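Local atomic coordinates of pyruvate carboxylase protein (Rhizobium etli, PDB entry 2QF7), a protein that belongs to the biotin-dependent carboxylases, combining ATP-grasp, TIM-barrel and biotin-carrier regions in one long chain that assembles with three others. Residues V875-A878 with Y879-N883; P1092-A1095 with A1096-G1099; Q1153-A1156 with K1157-L1160. One frame throughout, in Å; residues are numbered along the deposited sequence.

In the fold
Interaction 1 comes first along the chain, on helix 872-885 within the conserved carboxylase range, and interactions 2 and 3 follow in that order near the C-terminus. The centre of interaction 1 lies about 70 Å from that of interaction 2 and about 66 Å from that of interaction 3, so it belongs to a separate part of this extended molecule. Interactions 2 and 3 have centres about 12 Å apart and touch. Strands 1097-1099 and 1159-1162 are antiparallel neighbours in one sheet: Val1098 O is 2.6 Å from Leu1160 N, a probable hydrogen bond, and His1097 packs on Leu1159. The two turns thus flank the pair formed by the first and last strands of the biotin-carrier region.

Interaction 1 (V875-A878 with Y879-N883); sequences VAQA and YADAN
Gln877 and Asp881 stand one helical turn apart, their polar ends meeting beside the backbone. The Gln877 bond to CB points away from the next turn and CG is anti to the backbone N (chi1 -179°), but the bend at chi2 brings the amide back. NE2 reaches Asp881 OD1 at 3.2 Å in a bent hydrogen bond. The acceptor lies close to the plane of the glutamine amide, whereas NE2 approaches from above the carboxylate, 46° out of its plane. The two flat groups are turned 38° against each other, and NE2 to OD1 is their one side-chain bond. The same residues are joined through the backbone, Asp881 N donating to Gln877 O at 2.9 Å. Tyr879 turns elsewhere: its CB sits 3.4 Å from Ala876 O, while its ring leads off toward Val899 and Ser896 of helix 895-909. Ala878 packs on Val907 of that helix, and Ala880 lies against Leu848. Backbone bonds such as Tyr879 N to Val875 O at 2.8 Å and Ala882 N to Ala878 O at 2.7 Å follow the i+4 to i pattern. With a partly exposed polar pair on one flank and buried residues on another, this is typical of an amphipathic alpha-helix.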
loop_
_atom_site.group_PDB
_atom_site.type_symbol
_atom_site.label_atom_id
_atom_site.label_comp_id
_atom_site.label_asym_id
_atom_site.label_seq_id
_atom_site.Cartn_x
_atom_site.Cartn_y
_atom_site.Cartn_z
ATOM N N VAL A 875 -6.007 41.524 -21.491
ATOM C CA VAL A 875 -6.856 41.720 -20.331
ATOM C C VAL A 875 -6.493 43.033 -19.615
ATOM O O VAL A 875 -7.369 43.785 -19.195
ATOM C CB VAL A 875 -6.784 40.499 -19.331
ATOM C CG1 VAL A 875 -7.445 40.853 -17.985
ATOM C CG2 VAL A 875 -7.472 39.227 -19.980
ATOM N N ALA A 876 -5.200 43.281 -19.435
ATOM C CA ALA A 876 -4.747 44.509 -18.780
ATOM C C ALA A 876 -5.209 45.748 -19.546
ATOM O O ALA A 876 -5.627 46.724 -18.924
ATOM C CB ALA A 876 -3.228 44.481 -18.586
ATOM N N GLN A 877 -5.187 45.707 -20.884
ATOM C CA GLN A 877 -5.703 46.808 -21.692
ATOM C C GLN A 877 -7.229 46.924 -21.583
ATOM O O GLN A 877 -7.761 48.038 -21.482
ATOM C CB GLN A 877 -5.273 46.690 -23.156
ATOM C CG GLN A 877 -5.737 47.822 -24.083
ATOM C CD GLN A 877 -5.073 49.154 -23.708
ATOM O OE1 GLN A 877 -3.847 49.255 -23.722
ATOM N NE2 GLN A 877 -5.872 50.149 -23.339
ATOM N N ALA A 878 -7.937 45.776 -21.602
ATOM C CA ALA A 878 -9.397 45.795 -21.428
ATOM C C ALA A 878 -9.759 46.388 -20.070
ATOM O O ALA A 878 -10.772 47.068 -19.961
ATOM C CB ALA A 878 -10.029 44.385 -21.606
ATOM N N TYR A 879 -8.946 46.117 -19.048
ATOM C CA TYR A 879 -9.124 46.687 -17.714
ATOM C C TYR A 879 -9.027 48.228 -17.740
ATOM O O TYR A 879 -9.933 48.934 -17.249
ATOM C CB TYR A 879 -8.115 46.049 -16.754
ATOM C CG TYR A 879 -8.294 46.307 -15.280
ATOM C CD1 TYR A 879 -8.853 45.333 -14.452
ATOM C CD2 TYR A 879 -7.873 47.517 -14.687
ATOM C CE1 TYR A 879 -9.021 45.558 -13.093
ATOM C CE2 TYR A 879 -7.999 47.724 -13.309
ATOM C CZ TYR A 879 -8.599 46.748 -12.529
ATOM O OH TYR A 879 -8.734 46.922 -11.161
ATOM N N ALA A 880 -7.967 48.752 -18.363
ATOM C CA ALA A 880 -7.876 50.201 -18.605
ATOM C C ALA A 880 -9.083 50.773 -19.390
ATOM O O ALA A 880 -9.671 51.793 -18.982
ATOM C CB ALA A 880 -6.537 50.539 -19.272
ATOM N N ASP A 881 -9.473 50.131 -20.499
ATOM C CA ASP A 881 -10.608 50.616 -21.281
ATOM C C ASP A 881 -11.902 50.563 -20.492
ATOM O O ASP A 881 -12.724 51.482 -20.596
ATOM C CB ASP A 881 -10.787 49.834 -22.588
ATOM C CG ASP A 881 -9.614 50.004 -23.524
ATOM O OD1 ASP A 881 -8.911 51.032 -23.410
ATOM O OD2 ASP A 881 -9.411 49.103 -24.377
ATOM N N ALA A 882 -12.102 49.460 -19.775
ATOM C CA ALA A 882 -13.290 49.283 -18.927
ATOM C C ALA A 882 -13.369 50.345 -17.807
ATOM O O ALA A 882 -14.427 50.890 -17.540
ATOM C CB ALA A 882 -13.333 47.830 -18.326
ATOM N N ASN A 883 -12.250 50.647 -17.171
ATOM C CA ASN A 883 -12.195 51.738 -16.205
ATOM C C ASN A 883 -12.743 53.064 -16.782
ATOM O O ASN A 883 -13.588 53.730 -16.164
ATOM C CB ASN A 883 -10.747 51.968 -15.717
ATOM C CG ASN A 883 -10.656 53.206 -14.856
ATOM O OD1 ASN A 883 -11.323 53.277 -13.815
ATOM N ND2 ASN A 883 -9.876 54.198 -15.286
#

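Interaction 2 (P1092-A1095 with A1096-G1099); sequences PGNA and AHVG
Asn1094 and His1097 meet across a beta turn at the surface, where the chain reverses from a loop into strand 1097-1099 of the biotin-carrier region. The turn is identified by the i+3 to i backbone bond, His1097 N to Asn1094 O, which at 3.3 Å is weak. Its two central residues, Ala1095 and Ala1096, are modelled with a strongly twisted cis peptide between them, a doubtful detail given the clash of Ala1096 CB with Ala1095 N. The positive phi of Ala1096 (82°) calls for the same caution. Its methyl group points back toward the preceding segment and comes against the asparagine side chain, Ala1096 CB lying 3.6 Å from Asn1094 OD1.

The asparagine CG lies between the backbone N and the carbonyl carbon (chi1 67°), and this carries the amide over one face of the imidazole. The amide is laid across the ring and not stacked upon it, since the two planes are 59° apart. Its two ends address different parts of the ring: OD1 approaches CD2 and NE2, both at 3.5 Å, while ND2 is over the side of CG and ND1. Glu1091, just upstream, ties both side chains to the backbone: its N is hydrogen-bonded to His1097 ND1, and its O receives a weak bond from Asn1094 ND2. Beyond the turn, the backbone of Val1098 pairs with strand 1159-1162. Over the imidazole, Asn1094 ND2 sits 3.2 Å above the ring plane, displaced toward the rim, and is 3.3 Å from His1097 CG.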
loop_
_atom_site.group_PDB
_atom_site.type_symbol
_atom_site.label_atom_id
_atom_site.label_comp_id
_atom_site.label_asym_id
_atom_site.label_seq_id
_atom_site.Cartn_x
_atom_site.Cartn_y
_atom_site.Cartn_z
ATOM N N PRO A 1092 -23.361 0.330 26.488
ATOM C CA PRO A 1092 -23.292 -0.570 27.670
ATOM C C PRO A 1092 -24.646 -0.656 28.414
ATOM O O PRO A 1092 -24.935 -1.655 29.102
ATOM C CB PRO A 1092 -22.189 0.063 28.539
ATOM C CG PRO A 1092 -21.378 0.901 27.579
ATOM C CD PRO A 1092 -22.377 1.428 26.580
ATOM N N GLY A 1093 -25.471 0.376 28.222
ATOM C CA GLY A 1093 -26.830 0.422 28.751
ATOM C C GLY A 1093 -27.827 -0.650 28.327
ATOM O O GLY A 1093 -28.370 -1.358 29.189
ATOM N N ASN A 1094 -28.071 -0.775 27.014
ATOM C CA ASN A 1094 -29.310 -1.416 26.542
ATOM C C ASN A 1094 -29.274 -2.866 26.095
ATOM O O ASN A 1094 -28.213 -3.440 25.821
ATOM C CB ASN A 1094 -30.123 -0.525 25.577
ATOM C CG ASN A 1094 -29.439 -0.288 24.252
ATOM O OD1 ASN A 1094 -30.101 -0.010 23.251
ATOM N ND2 ASN A 1094 -28.110 -0.368 24.234
ATOM N N ALA A 1095 -30.481 -3.418 25.979
ATOM C CA ALA A 1095 -30.723 -4.824 26.262
ATOM C C ALA A 1095 -31.011 -5.914 25.193
ATOM O O ALA A 1095 -30.688 -7.067 25.500
ATOM C CB ALA A 1095 -31.763 -4.923 27.387
ATOM N N ALA A 1096 -31.542 -5.687 23.975
ATOM C CA ALA A 1096 -31.432 -4.560 23.008
ATOM C C ALA A 1096 -30.163 -4.615 22.137
ATOM O O ALA A 1096 -30.238 -4.800 20.917
ATOM C CB ALA A 1096 -31.670 -3.193 23.614
ATOM N N HIS A 1097 -29.003 -4.488 22.769
ATOM C CA HIS A 1097 -27.729 -4.533 22.066
ATOM C C HIS A 1097 -26.974 -5.775 22.485
ATOM O O HIS A 1097 -26.962 -6.138 23.664
ATOM C CB HIS A 1097 -26.895 -3.285 22.373
ATOM C CG HIS A 1097 -27.287 -2.071 21.582
ATOM N ND1 HIS A 1097 -26.482 -0.954 21.495
ATOM C CD2 HIS A 1097 -28.384 -1.800 20.834
ATOM C CE1 HIS A 1097 -27.068 -0.045 20.732
ATOM N NE2 HIS A 1097 -28.225 -0.533 20.320
ATOM N N VAL A 1098 -26.365 -6.431 21.501
ATOM C CA VAL A 1098 -25.475 -7.558 21.732
ATOM C C VAL A 1098 -24.056 -7.079 21.402
ATOM O O VAL A 1098 -23.682 -6.938 20.227
ATOM C CB VAL A 1098 -25.878 -8.802 20.873
ATOM C CG1 VAL A 1098 -24.873 -9.950 21.055
ATOM C CG2 VAL A 1098 -27.293 -9.245 21.204
ATOM N N GLY A 1099 -23.283 -6.801 22.448
ATOM C CA GLY A 1099 -21.942 -6.273 22.281
ATOM C C GLY A 1099 -20.930 -7.378 22.460
ATOM O O GLY A 1099 -21.124 -8.281 23.299
#

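Interaction 3 (Q1153-A1156 with K1157-L1160); sequences QIDA and KDLL
Asp1158 folds back over Asp1155, the first residue of the four-residue turn that Asp1158 itself completes. Its CB lies 3.3 Å from Asp1155 O. From there CG heads beside the backbone N (chi1 -74°) and rests at the same 3.3 Å from that carbonyl oxygen. OD1 is turned farther off, and OD2 does the work: it accepts Asp1155 N at 2.7 Å in a nearly straight bond, although the donor stands 45° out of the carboxylate plane. OD2 also receives a water hydrogen bond and touches CB of Ile1154 at 3.7 Å. The two side chains lie side by side, pointing the same way, with their carboxylates turned almost at right angles; OD2 of Asp1155 and OD2 of Asp1158 are 3.2 Å apart, and such closeness might favour protonation of one of them. In return, Asp1158 N donates to Asp1155 O at 3.0 Å, closing the turn. Lys1157 holds its third position with a positive phi of 86°, and its NZ forms a salt bridge with Asp377 of strand 375-380. Inside, Ile1154 CD1 meets Leu1160 CD2 at 3.8 Å. The whole is a type II beta turn, linking strands 1153-1154 and 1159-1162 of different sheets in the biotinyl/lipoyl-type domain.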
loop_
_atom_site.group_PDB
_atom_site.type_symbol
_atom_site.label_atom_id
_atom_site.label_comp_id
_atom_site.label_asym_id
_atom_site.label_seq_id
_atom_site.Cartn_x
_atom_site.Cartn_y
_atom_site.Cartn_z
ATOM N N GLN A 1153 -13.317 -9.529 11.566
ATOM C CA GLN A 1153 -12.609 -9.112 12.785
ATOM C C GLN A 1153 -13.457 -8.091 13.557
ATOM O O GLN A 1153 -14.074 -7.213 12.950
ATOM C CB GLN A 1153 -11.230 -8.518 12.442
ATOM N N ILE A 1154 -13.502 -8.235 14.886
ATOM C CA ILE A 1154 -14.235 -7.328 15.786
ATOM C C ILE A 1154 -13.418 -7.055 17.056
ATOM O O ILE A 1154 -12.479 -7.800 17.372
ATOM C CB ILE A 1154 -15.632 -7.890 16.216
ATOM C CG1 ILE A 1154 -15.483 -9.312 16.779
ATOM C CG2 ILE A 1154 -16.675 -7.743 15.097
ATOM C CD1 ILE A 1154 -16.686 -10.179 16.566
ATOM N N ASP A 1155 -13.785 -5.995 17.779
ATOM C CA ASP A 1155 -13.178 -5.688 19.076
ATOM C C ASP A 1155 -14.249 -5.710 20.144
ATOM O O ASP A 1155 -15.424 -5.554 19.840
ATOM C CB ASP A 1155 -12.516 -4.304 19.053
ATOM C CG ASP A 1155 -11.697 -4.088 17.814
ATOM O OD1 ASP A 1155 -10.459 -4.012 17.948
ATOM O OD2 ASP A 1155 -12.290 -4.025 16.706
ATOM N N ALA A 1156 -13.846 -5.898 21.396
ATOM C CA ALA A 1156 -14.794 -5.848 22.507
ATOM C C ALA A 1156 -15.656 -4.591 22.330
ATOM O O ALA A 1156 -15.139 -3.542 21.893
ATOM C CB ALA A 1156 -14.053 -5.831 23.835
ATOM N N LYS A 1157 -16.957 -4.706 22.599
ATOM C CA LYS A 1157 -17.915 -3.579 22.499
ATOM C C LYS A 1157 -18.529 -3.310 21.123
ATOM O O LYS A 1157 -19.530 -2.590 21.021
ATOM C CB LYS A 1157 -17.367 -2.274 23.101
ATOM C CG LYS A 1157 -17.712 -2.056 24.549
ATOM C CD LYS A 1157 -17.100 -0.767 25.086
ATOM C CE LYS A 1157 -18.074 0.397 25.007
ATOM N NZ LYS A 1157 -17.546 1.639 25.664
ATOM N N ASP A 1158 -17.951 -3.882 20.069
ATOM C CA ASP A 1158 -18.593 -3.841 18.765
ATOM C C ASP A 1158 -20.000 -4.437 18.845
ATOM O O ASP A 1158 -20.224 -5.428 19.574
ATOM C CB ASP A 1158 -17.722 -4.522 17.700
ATOM C CG ASP A 1158 -16.498 -3.664 17.310
ATOM O OD1 ASP A 1158 -16.525 -2.433 17.558
ATOM O OD2 ASP A 1158 -15.516 -4.217 16.773
ATOM N N LEU A 1159 -20.942 -3.794 18.140
ATOM C CA LEU A 1159 -22.346 -4.219 18.115
ATOM C C LEU A 1159 -22.534 -5.392 17.188
ATOM O O LEU A 1159 -22.317 -5.287 15.970
ATOM C CB LEU A 1159 -23.263 -3.079 17.682
ATOM C CG LEU A 1159 -24.779 -3.256 17.773
ATOM C CD1 LEU A 1159 -25.236 -3.630 19.186
ATOM C CD2 LEU A 1159 -25.462 -1.963 17.298
ATOM N N LEU A 1160 -22.956 -6.515 17.759
ATOM C CA LEU A 1160 -23.043 -7.748 16.986
ATOM C C LEU A 1160 -24.420 -7.957 16.374
ATOM O O LEU A 1160 -24.534 -8.423 15.229
ATOM C CB LEU A 1160 -22.629 -8.952 17.830
ATOM C CG LEU A 1160 -21.214 -8.904 18.425
ATOM C CD1 LEU A 1160 -21.029 -10.035 19.423
ATOM C CD2 LEU A 1160 -20.147 -8.966 17.353
HETATM O O HOH W 1 -15.122 -3.959 13.625
#